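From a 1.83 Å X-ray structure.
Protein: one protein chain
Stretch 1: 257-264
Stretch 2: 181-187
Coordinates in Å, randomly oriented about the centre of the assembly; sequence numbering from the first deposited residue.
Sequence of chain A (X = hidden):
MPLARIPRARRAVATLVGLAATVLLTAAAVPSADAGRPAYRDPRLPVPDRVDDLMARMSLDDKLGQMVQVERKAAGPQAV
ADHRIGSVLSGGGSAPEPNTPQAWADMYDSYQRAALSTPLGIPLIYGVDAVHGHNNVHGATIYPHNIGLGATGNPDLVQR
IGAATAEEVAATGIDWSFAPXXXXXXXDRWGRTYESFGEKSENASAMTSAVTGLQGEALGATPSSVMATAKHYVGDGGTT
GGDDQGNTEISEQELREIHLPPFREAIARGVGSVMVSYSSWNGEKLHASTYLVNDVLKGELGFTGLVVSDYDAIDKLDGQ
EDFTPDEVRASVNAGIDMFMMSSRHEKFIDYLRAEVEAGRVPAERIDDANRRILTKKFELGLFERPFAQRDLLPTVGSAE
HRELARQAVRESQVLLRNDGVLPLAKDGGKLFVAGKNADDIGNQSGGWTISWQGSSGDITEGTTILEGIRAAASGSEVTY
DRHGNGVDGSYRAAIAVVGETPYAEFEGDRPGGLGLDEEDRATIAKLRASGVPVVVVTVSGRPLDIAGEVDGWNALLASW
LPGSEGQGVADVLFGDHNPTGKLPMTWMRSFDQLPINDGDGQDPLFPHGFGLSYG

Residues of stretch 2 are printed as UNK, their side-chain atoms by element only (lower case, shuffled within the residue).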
ATOM      1  N   GLU A 257      -0.757   7.185  21.477  1.00 16.58           N
ATOM      2  CA  GLU A 257       0.690   7.370  21.442  1.00 13.85           C
ATOM      3  C   GLU A 257       1.363   6.575  20.329  1.00 14.67           C
ATOM      4  O   GLU A 257       2.371   7.034  19.777  1.00 17.01           O
ATOM      5  CB  GLU A 257       1.304   6.999  22.795  1.00 18.46           C
ATOM      6  CG  GLU A 257       0.891   7.942  23.912  1.00 22.85           C
ATOM      7  CD  GLU A 257       1.582   7.623  25.220  1.00 31.10           C
ATOM      8  OE1 GLU A 257       2.166   6.524  25.313  1.00 30.12           O
ATOM      9  OE2 GLU A 257       1.527   8.461  26.149  1.00 37.01           O
ATOM     10  N   ILE A 258       0.834   5.410  19.973  1.00 11.93           N
ATOM     11  CA  ILE A 258       1.461   4.545  18.972  1.00 15.08           C
ATOM     12  C   ILE A 258       0.815   4.696  17.592  1.00 17.42           C
ATOM     13  O   ILE A 258       1.507   4.913  16.597  1.00 18.32           O
ATOM     14  CB  ILE A 258       1.434   3.074  19.436  1.00 16.32           C
ATOM     15  CG1 ILE A 258       2.168   2.920  20.769  1.00 18.93           C
ATOM     16  CG2 ILE A 258       2.041   2.167  18.351  1.00 18.41           C
ATOM     17  CD1 ILE A 258       2.257   1.475  21.262  1.00 23.17           C
ATOM     18  N   HIS A 259      -0.514   4.587  17.506  1.00 14.88           N
ATOM     19  CA  HIS A 259      -1.176   4.405  16.217  1.00 15.54           C
ATOM     20  C   HIS A 259      -1.728   5.689  15.620  1.00 19.75           C
ATOM     21  O   HIS A 259      -1.781   5.817  14.392  1.00 15.48           O
ATOM     22  CB  HIS A 259      -2.304   3.377  16.356  1.00 17.08           C
ATOM     23  CG  HIS A 259      -1.829   2.042  16.841  1.00 20.32           C
ATOM     24  ND1 HIS A 259      -1.303   1.092  15.991  1.00 16.61           N
ATOM     25  CD2 HIS A 259      -1.765   1.511  18.087  1.00 16.87           C
ATOM     26  CE1 HIS A 259      -0.949   0.027  16.692  1.00 16.60           C
ATOM     27  NE2 HIS A 259      -1.218   0.256  17.965  1.00 12.34           N
ATOM     28  N   LEU A 260      -2.134   6.635  16.456  1.00 12.50           N
ATOM     29  CA  LEU A 260      -2.696   7.901  16.009  1.00 13.00           C
ATOM     30  C   LEU A 260      -1.698   8.876  15.374  1.00 12.93           C
ATOM     31  O   LEU A 260      -2.080   9.578  14.430  1.00 15.25           O
ATOM     32  CB  LEU A 260      -3.395   8.586  17.184  1.00 10.06           C
ATOM     33  CG  LEU A 260      -4.285   9.759  16.772  1.00 15.44           C
ATOM     34  CD1 LEU A 260      -5.428   9.286  15.864  1.00 11.28           C
ATOM     35  CD2 LEU A 260      -4.812  10.461  18.010  1.00 15.24           C
ATOM     36  N   PRO A 261      -0.452   8.989  15.851  1.00 15.75           N
ATOM     37  CA  PRO A 261       0.419  10.094  15.393  1.00 13.35           C
ATOM     38  C   PRO A 261       0.621  10.125  13.886  1.00 17.07           C
ATOM     39  O   PRO A 261       0.661  11.223  13.307  1.00 15.73           O
ATOM     40  CB  PRO A 261       1.740   9.831  16.135  1.00 13.71           C
ATOM     41  CG  PRO A 261       1.279   9.227  17.423  1.00 16.95           C
ATOM     42  CD  PRO A 261       0.161   8.302  17.008  1.00 13.87           C
ATOM     43  N   PRO A 262       0.782   8.981  13.201  1.00 12.30           N
ATOM     44  CA  PRO A 262       0.928   9.066  11.735  1.00 12.92           C
ATOM     45  C   PRO A 262      -0.282   9.676  11.045  1.00 12.10           C
ATOM     46  O   PRO A 262      -0.125  10.330  10.008  1.00 15.40           O
ATOM     47  CB  PRO A 262       1.140   7.608  11.315  1.00 11.02           C
ATOM     48  CG  PRO A 262       1.790   6.987  12.511  1.00 13.17           C
ATOM     49  CD  PRO A 262       1.029   7.600  13.664  1.00 12.19           C
ATOM     50  N   PHE A 263      -1.481   9.495  11.595  1.00 11.61           N
ATOM     51  CA  PHE A 263      -2.640  10.180  11.031  1.00 13.15           C
ATOM     52  C   PHE A 263      -2.548  11.686  11.238  1.00 16.08           C
ATOM     53  O   PHE A 263      -2.868  12.457  10.328  1.00 15.60           O
ATOM     54  CB  PHE A 263      -3.927   9.615  11.629  1.00 17.28           C
ATOM     55  CG  PHE A 263      -4.263   8.260  11.104  1.00 16.63           C
ATOM     56  CD1 PHE A 263      -4.838   8.120   9.841  1.00 12.30           C
ATOM     57  CD2 PHE A 263      -3.932   7.121  11.832  1.00 14.85           C
ATOM     58  CE1 PHE A 263      -5.124   6.853   9.336  1.00 15.67           C
ATOM     59  CE2 PHE A 263      -4.199   5.856  11.337  1.00 14.13           C
ATOM     60  CZ  PHE A 263      -4.792   5.719  10.080  1.00 15.50           C
ATOM     61  N   ARG A 264      -2.106  12.122  12.422  1.00 16.25           N
ATOM     62  CA  ARG A 264      -1.932  13.551  12.676  1.00 15.76           C
ATOM     63  C   ARG A 264      -0.969  14.173  11.671  1.00 16.16           C
ATOM     64  O   ARG A 264      -1.240  15.241  11.110  1.00 16.91           O
ATOM     65  CB  ARG A 264      -1.427  13.762  14.110  1.00 20.20           C
ATOM     66  CG  ARG A 264      -1.761  15.100  14.725  1.00 28.54           C
ATOM     67  CD  ARG A 264      -1.131  15.249  16.119  1.00 30.07           C
ATOM     68  NE  ARG A 264      -1.686  14.336  17.118  1.00 32.01           N
ATOM     69  CZ  ARG A 264      -2.758  14.610  17.853  1.00 32.88           C
ATOM     70  NH1 ARG A 264      -3.389  15.766  17.685  1.00 39.01           N
ATOM     71  NH2 ARG A 264      -3.205  13.742  18.754  1.00 29.38           N
ATOM     72  N   UNK A 181      -0.580   3.337   3.487  1.00 14.31           N
ATOM     73  CA  UNK A 181      -0.816   2.716   4.788  1.00 14.65           C
ATOM     74  C   UNK A 181       0.108   3.371   5.809  1.00 16.95           C
ATOM     75  O   UNK A 181       1.334   3.244   5.707  1.00 14.09           O
ATOM     76  c   UNK A 181      -0.561   1.198   4.754  1.00 18.48           C
ATOM     77  s   UNK A 181      -1.348   0.179   6.113  1.00 19.73           S
ATOM     78  N   UNK A 182      -0.468   4.100   6.767  1.00  9.90           N
ATOM     79  CA  UNK A 182       0.270   4.649   7.894  1.00 12.06           C
ATOM     80  C   UNK A 182       0.134   3.749   9.118  1.00 13.80           C
ATOM     81  O   UNK A 182       0.485   4.145  10.237  1.00 13.89           O
ATOM     82  c   UNK A 182      -0.007   6.956   6.916  1.00 13.62           C
ATOM     83  c   UNK A 182      -0.164   6.096   8.185  1.00 15.82           C
ATOM     84  c   UNK A 182      -1.607   6.151   8.706  1.00 12.07           C
ATOM     85  N   UNK A 183      -0.387   2.540   8.913  1.00 13.79           N
ATOM     86  CA  UNK A 183      -0.398   1.472   9.899  1.00 14.41           C
ATOM     87  C   UNK A 183       0.964   1.308  10.557  1.00 13.85           C
ATOM     88  O   UNK A 183       1.996   1.299   9.882  1.00 11.72           O
ATOM     89  s   UNK A 183       0.057  -0.243   7.579  1.00 22.34           S
ATOM     90  c   UNK A 183      -0.814   0.167   9.203  1.00 18.95           C
ATOM     91  N   UNK A 184       0.956   1.176  11.882  1.00 13.81           N
ATOM     92  CA  UNK A 184       2.151   0.885  12.668  1.00 13.28           C
ATOM     93  C   UNK A 184       2.058  -0.586  13.052  1.00 12.94           C
ATOM     94  O   UNK A 184       1.304  -0.953  13.957  1.00 12.76           O
ATOM     95  c   UNK A 184       2.275   3.254  13.472  1.00 12.14           C
ATOM     96  c   UNK A 184       2.242   1.791  13.899  1.00 13.08           C
ATOM     97  c   UNK A 184       3.459   1.448  14.715  1.00 15.83           C
ATOM     98  N   UNK A 185       2.815  -1.438  12.362  1.00 12.61           N
ATOM     99  CA  UNK A 185       2.677  -2.883  12.518  1.00 12.78           C
ATOM    100  C   UNK A 185       3.445  -3.328  13.759  1.00 12.21           C
ATOM    101  O   UNK A 185       4.678  -3.270  13.786  1.00 14.20           O
ATOM    102  c   UNK A 185       3.176  -3.610  11.272  1.00 13.83           C
ATOM    103  N   UNK A 186       2.714  -3.786  14.778  1.00 13.20           N
ATOM    104  CA  UNK A 186       3.303  -4.215  16.039  1.00 12.64           C
ATOM    105  C   UNK A 186       3.393  -5.728  16.193  1.00 15.13           C
ATOM    106  O   UNK A 186       3.994  -6.192  17.167  1.00 17.79           O
ATOM    107  n   UNK A 186       5.773  -0.421  18.789  1.00 16.93           N
ATOM    108  c   UNK A 186       2.495  -3.649  17.223  1.00 14.24           C
ATOM    109  n   UNK A 186       3.731  -1.464  18.989  1.00 14.21           N
ATOM    110  c   UNK A 186       3.445  -1.349  17.555  1.00 14.04           C
ATOM    111  c   UNK A 186       2.236  -2.160  17.143  1.00 14.84           C
ATOM    112  n   UNK A 186       5.055  -1.132  20.855  1.00 16.70           N
ATOM    113  c   UNK A 186       4.852  -1.009  19.547  1.00 18.64           C
ATOM    114  N   UNK A 187       2.806  -6.510  15.288  1.00 11.45           N
ATOM    115  CA  UNK A 187       2.829  -7.970  15.400  1.00 13.21           C
ATOM    116  C   UNK A 187       3.111  -8.581  14.030  1.00 14.73           C
ATOM    117  O   UNK A 187       2.239  -8.593  13.151  1.00 13.65           O
ATOM    118  o   UNK A 187       2.123 -10.781  15.683  1.00 14.13           O
ATOM    119  c   UNK A 187       1.514  -8.498  15.979  1.00 15.09           C
ATOM    120  o   UNK A 187       1.216 -10.221  17.605  1.00 18.73           O
ATOM    121  c   UNK A 187       1.625  -9.936  16.453  1.00 18.03           C
TER
HETATM  122  O   HOH W   1      -1.132   4.199  12.305  1.00 14.39           O
HETATM  123  O   HOH W   2      -1.529   0.802  13.226  1.00 13.87           O

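Position 181 carries one carbon followed by one sulfur. Its CA-to-CB bond points away from stretch 1, and its sulfur, at 7.6 Å from Phe263 CZ, is the side chain's nearest approach to that stretch. The sulfur lies 2.1 Å from the sulfur of position 183. Position 181 is Cys181, half of a disulfide.

Position 182 has three side-chain carbons, the first carrying the other two: a beta-branched group. CB points toward stretch 1 and lies 3.7 Å from Pro262 CB. One branch carbon sits 3.5 Å from Phe263 CZ and 3.6 Å from the ring centroid, only 14° off the ring normal, so it rests over the face as a CH-pi contact. This is Val182, and the carbon on the ring is CG2.

Position 183 repeats one carbon and one sulfur, again directed away from stretch 1. The composition identifies Cys183; the 2.1 Å separation of Cys183 SG from Cys181 SG shows the two are joined. The disulfide ties together the residues before and after Val182, on the side turned from the helical stretch.

Position 184 again shows one carbon bearing two carbons, with CB toward stretch 1. One branch carbon approaches Ile258 O to 3.6 Å and Pro262 CG to 3.9 Å; the other lies 4.0 Å from Ile258 CG2. The residue is Val184, with CG2 and CG1 respectively.

Position 185 has a single side-chain carbon, pointing away and making no contact: Ala185.

Position 186 has three carbons, a nitrogen, then a carbon carrying two more nitrogens. Ile258 CD1 lies over one face of this group, 3.8 Å from a terminal nitrogen at 186; the second side-chain carbon at 186 lies 3.9 Å from His259 CE1. The guanidinium pattern gives Arg186, these atoms being NH1 and CG; chi1 to chi3 are all m.

Position 187, out of reach of stretch 1, has two carbons, the second bearing two oxygens. This short carboxylate is Asp187.

The contact buries 366 Å² and has no direct hydrogen bond between the stretches. Alternation organises it: 182, 184 and 186 point toward stretch 1, whereas 181, 183 and 185 point away. Apolar packing of the two valines against Ile258, Pro262 and Phe263 is supplemented by water. Water 1 lies 2.6 Å from Val182 O and 2.7 Å from His259 O, placed to donate to each, though it has more acceptors in reach than protons; it links the two backbones. Water 2 accepts from Val184 N at 2.8 Å and hydrogen-bonds His259 ND1 at 2.8 Å, linking backbone to side chain. Ile258 O, covered by Val184 CG2, remains without a partner.

Stretch 2, residues 181-187: CVCVARD
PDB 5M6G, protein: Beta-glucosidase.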